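PDB 6NPS: AxyAgu115A from Amphibacillus xylanus NBRC 15112, which probably hydrolyses glycosidic bonds as a family GH115 alpha-glucuronidase, removing glucuronic acid side groups from arabinoglucuronoxylan. Local coordinates for residues 264-272 and 278-286. The protein carries 3 engineered substitutions. Sequence-based numbering, arbitrary orientation.
Sequences DSIYGDAWN and EGITKFWED
Tyr267 lies along helix 277-291 and reaches Asp286 with its hydroxyl: OH donates to OD2 over a very short 2.5 Å, the phenol and carboxylate planes nearly perpendicular at 86°. The ring is packed on both faces, by Phe283 on one and by CG1 of its neighbour Ile266 over the centre of the other. Phe283 turns its edge to the tyrosine in a T-shaped pair, centroids 5.6 Å apart. Loop and helix backbones touch at Gly279, its CA 3.6 Å from Tyr267 CA and 3.4 Å from Ile266 O, the latter a CA-H...O contact; with no side chain at Gly279, Tyr267 O can come close. Farther along, Trp271 CZ3 sits 3.6 Å from Phe283 CE2, so Phe283 bridges two aromatic residues of the loop. Trp271 CE3 meets Ile280 CD1, which also lies 3.5 Å from Ala270 O. Swung away from the backbone N (chi1 -168°), the Trp271 side chain brings its six-membered ring to these partners, while NE1 is hydrogen-bonded to Arg303 O. Behind Tyr267, a type I turn from Ser265 to Gly268 sets the backbone, and Ser265 OG accepts from Tyr267 N at 3.0 Å, an ST turn. Tyr257 of the preceding helix 256-260 hydrogen-bonds through its hydroxyl to Tyr267 O and makes an edge-to-face contact with Phe283. A phenylalanine in place of Tyr267 would probably keep the packing on Phe283 but leave Asp286 OD2 without its phenol donor. The loop is thus fastened onto the helix it leads into by an aromatic cluster ending in one hydrogen bond, probably charge-assisted if Asp286 is ionised.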
loop_
_atom_site.group_PDB
_atom_site.type_symbol
_atom_site.label_atom_id
_atom_site.label_comp_id
_atom_site.label_asym_id
_atom_site.label_seq_id
_atom_site.Cartn_x
_atom_site.Cartn_y
_atom_site.Cartn_z
ATOM N N ASP A 264 -32.489 -44.493 -11.872
ATOM C CA ASP A 264 -33.409 -45.616 -11.744
ATOM C C ASP A 264 -33.711 -45.937 -10.290
ATOM O O ASP A 264 -34.156 -47.043 -9.981
ATOM C CB ASP A 264 -32.841 -46.836 -12.456
ATOM C CG ASP A 264 -32.587 -46.563 -13.914
ATOM O OD1 ASP A 264 -33.403 -45.817 -14.502
ATOM O OD2 ASP A 264 -31.596 -47.078 -14.476
ATOM N N SER A 265 -33.460 -44.995 -9.404
ATOM C CA SER A 265 -33.692 -45.153 -7.981
ATOM C C SER A 265 -35.131 -44.837 -7.620
ATOM O O SER A 265 -35.733 -43.920 -8.168
ATOM C CB SER A 265 -32.762 -44.236 -7.203
ATOM O OG SER A 265 -32.994 -44.405 -5.831
ATOM N N ILE A 266 -35.676 -45.582 -6.656
ATOM C CA ILE A 266 -36.964 -45.205 -6.072
ATOM C C ILE A 266 -36.931 -43.832 -5.416
ATOM O O ILE A 266 -37.990 -43.283 -5.089
ATOM C CB ILE A 266 -37.447 -46.232 -5.017
ATOM C CG1 ILE A 266 -36.346 -46.497 -3.991
ATOM C CG2 ILE A 266 -37.980 -47.474 -5.703
ATOM C CD1 ILE A 266 -36.847 -47.107 -2.672
ATOM N N TYR A 267 -35.742 -43.275 -5.177
ATOM C CA TYR A 267 -35.616 -41.952 -4.578
ATOM C C TYR A 267 -35.345 -40.855 -5.607
ATOM O O TYR A 267 -35.111 -39.697 -5.218
ATOM C CB TYR A 267 -34.512 -41.950 -3.518
ATOM C CG TYR A 267 -34.626 -43.058 -2.507
ATOM C CD1 TYR A 267 -33.639 -44.025 -2.395
ATOM C CD2 TYR A 267 -35.726 -43.153 -1.674
ATOM C CE1 TYR A 267 -33.748 -45.051 -1.468
ATOM C CE2 TYR A 267 -35.846 -44.171 -0.740
ATOM C CZ TYR A 267 -34.855 -45.107 -0.641
ATOM O OH TYR A 267 -34.952 -46.106 0.292
ATOM N N GLY A 268 -35.366 -41.190 -6.896
ATOM C CA GLY A 268 -35.127 -40.217 -7.961
ATOM C C GLY A 268 -33.680 -39.734 -7.968
ATOM O O GLY A 268 -32.786 -40.297 -7.312
ATOM N N ASP A 269 -33.457 -38.652 -8.714
ATOM C CA ASP A 269 -32.111 -38.084 -8.875
ATOM C C ASP A 269 -32.180 -36.555 -8.936
ATOM O O ASP A 269 -31.678 -35.909 -9.857
ATOM C CB ASP A 269 -31.404 -38.634 -10.116
ATOM C CG ASP A 269 -29.889 -38.632 -9.959
ATOM O OD1 ASP A 269 -29.203 -39.378 -10.693
ATOM O OD2 ASP A 269 -29.387 -37.888 -9.094
ATOM N N ALA A 270 -32.814 -35.967 -7.930
ATOM C CA ALA A 270 -33.018 -34.531 -7.869
ATOM C C ALA A 270 -33.444 -34.167 -6.458
ATOM O O ALA A 270 -34.475 -34.652 -5.975
ATOM C CB ALA A 270 -34.076 -34.089 -8.886
ATOM N N TRP A 271 -32.643 -33.346 -5.769
ATOM C CA TRP A 271 -33.013 -32.836 -4.444
ATOM C C TRP A 271 -33.981 -31.682 -4.682
ATOM O O TRP A 271 -33.621 -30.503 -4.655
ATOM C CB TRP A 271 -31.777 -32.415 -3.665
ATOM C CG TRP A 271 -32.051 -32.146 -2.221
ATOM C CD1 TRP A 271 -31.984 -30.939 -1.585
ATOM C CD2 TRP A 271 -32.439 -33.106 -1.227
ATOM N NE1 TRP A 271 -32.302 -31.086 -0.254
ATOM C CE2 TRP A 271 -32.587 -32.405 -0.006
ATOM C CE3 TRP A 271 -32.667 -34.487 -1.247
ATOM C CZ2 TRP A 271 -32.965 -33.038 1.176
ATOM C CZ3 TRP A 271 -33.044 -35.119 -0.070
ATOM C CH2 TRP A 271 -33.189 -34.391 1.129
ATOM N N ASN A 272 -35.230 -32.047 -4.969
ATOM C CA ASN A 272 -36.199 -31.119 -5.545
ATOM C C ASN A 272 -37.590 -31.705 -5.332
ATOM O O ASN A 272 -37.971 -32.670 -6.004
ATOM C CB ASN A 272 -35.910 -30.901 -7.030
ATOM C CG ASN A 272 -36.684 -29.734 -7.611
ATOM O OD1 ASN A 272 -37.908 -29.660 -7.478
ATOM N ND2 ASN A 272 -35.971 -28.813 -8.263
ATOM N N GLU A 278 -42.153 -37.716 -5.613
ATOM C CA GLU A 278 -42.330 -39.072 -5.082
ATOM C C GLU A 278 -41.011 -39.676 -4.600
ATOM O O GLU A 278 -40.981 -40.395 -3.594
ATOM C CB GLU A 278 -42.973 -39.967 -6.144
ATOM C CG GLU A 278 -44.115 -39.301 -6.877
ATOM C CD GLU A 278 -43.728 -38.833 -8.283
ATOM O OE1 GLU A 278 -42.963 -37.843 -8.393
ATOM O OE2 GLU A 278 -44.186 -39.467 -9.276
ATOM N N GLY A 279 -39.917 -39.421 -5.318
ATOM C CA GLY A 279 -38.622 -39.902 -4.867
ATOM C C GLY A 279 -38.230 -39.340 -3.512
ATOM O O GLY A 279 -37.792 -40.082 -2.617
ATOM N N ILE A 280 -38.385 -38.021 -3.337
ATOM C CA ILE A 280 -38.012 -37.392 -2.068
ATOM C C ILE A 280 -38.926 -37.864 -0.945
ATOM O O ILE A 280 -38.480 -38.068 0.184
ATOM C CB ILE A 280 -38.020 -35.856 -2.181
ATOM C CG1 ILE A 280 -37.028 -35.395 -3.239
ATOM C CG2 ILE A 280 -37.610 -35.235 -0.833
ATOM C CD1 ILE A 280 -35.581 -35.796 -2.887
ATOM N N THR A 281 -40.205 -38.095 -1.246
ATOM C CA THR A 281 -41.148 -38.573 -0.236
ATOM C C THR A 281 -40.800 -39.977 0.244
ATOM O O THR A 281 -40.844 -40.253 1.448
ATOM C CB THR A 281 -42.559 -38.554 -0.821
ATOM O OG1 THR A 281 -42.939 -37.196 -1.061
ATOM C CG2 THR A 281 -43.549 -39.211 0.116
ATOM N N LYS A 282 -40.490 -40.891 -0.687
ATOM C CA LYS A 282 -40.097 -42.241 -0.295
ATOM C C LYS A 282 -38.740 -42.231 0.391
ATOM O O LYS A 282 -38.488 -43.040 1.291
ATOM C CB LYS A 282 -40.102 -43.186 -1.532
ATOM C CG LYS A 282 -39.829 -44.660 -1.183
ATOM C CD LYS A 282 -41.110 -45.449 -0.865
ATOM C CE LYS A 282 -40.877 -46.962 -0.908
ATOM N NZ LYS A 282 -41.677 -47.643 -1.970
ATOM N N PHE A 283 -37.883 -41.271 0.042
ATOM C CA PHE A 283 -36.631 -41.102 0.761
ATOM C C PHE A 283 -36.881 -40.784 2.237
ATOM O O PHE A 283 -36.312 -41.434 3.124
ATOM C CB PHE A 283 -35.804 -40.018 0.059
ATOM C CG PHE A 283 -34.450 -39.772 0.670
ATOM C CD1 PHE A 283 -33.470 -40.763 0.663
ATOM C CD2 PHE A 283 -34.144 -38.524 1.197
ATOM C CE1 PHE A 283 -32.188 -40.495 1.239
ATOM C CE2 PHE A 283 -32.886 -38.248 1.779
ATOM C CZ PHE A 283 -31.897 -39.240 1.780
ATOM N N TRP A 284 -37.766 -39.810 2.519
ATOM C CA TRP A 284 -38.101 -39.435 3.893
ATOM C C TRP A 284 -38.837 -40.561 4.614
ATOM O O TRP A 284 -38.606 -40.798 5.807
ATOM C CB TRP A 284 -38.939 -38.150 3.884
ATOM C CG TRP A 284 -38.136 -36.928 3.489
ATOM C CD1 TRP A 284 -36.790 -36.756 3.643
ATOM C CD2 TRP A 284 -38.631 -35.717 2.903
ATOM N NE1 TRP A 284 -36.417 -35.506 3.183
ATOM C CE2 TRP A 284 -37.537 -34.855 2.731
ATOM C CE3 TRP A 284 -39.899 -35.271 2.543
ATOM C CZ2 TRP A 284 -37.663 -33.581 2.175
ATOM C CZ3 TRP A 284 -40.023 -33.985 1.993
ATOM C CH2 TRP A 284 -38.913 -33.169 1.809
ATOM N N GLU A 285 -39.722 -41.256 3.906
ATOM C CA GLU A 285 -40.410 -42.418 4.473
ATOM C C GLU A 285 -39.433 -43.524 4.893
ATOM O O GLU A 285 -39.543 -44.080 5.993
ATOM C CB GLU A 285 -41.411 -42.979 3.450
ATOM C CG GLU A 285 -42.125 -44.197 3.968
ATOM C CD GLU A 285 -42.909 -44.946 2.873
ATOM O OE1 GLU A 285 -43.039 -44.415 1.748
ATOM O OE2 GLU A 285 -43.380 -46.069 3.151
ATOM N N ASP A 286 -38.491 -43.896 4.013
ATOM C CA ASP A 286 -37.532 -44.933 4.391
ATOM C C ASP A 286 -36.609 -44.465 5.514
ATOM O O ASP A 286 -36.203 -45.273 6.363
ATOM C CB ASP A 286 -36.752 -45.374 3.156
ATOM C CG ASP A 286 -37.601 -46.312 2.247
ATOM O OD1 ASP A 286 -38.796 -46.487 2.583
ATOM O OD2 ASP A 286 -37.100 -46.871 1.239
#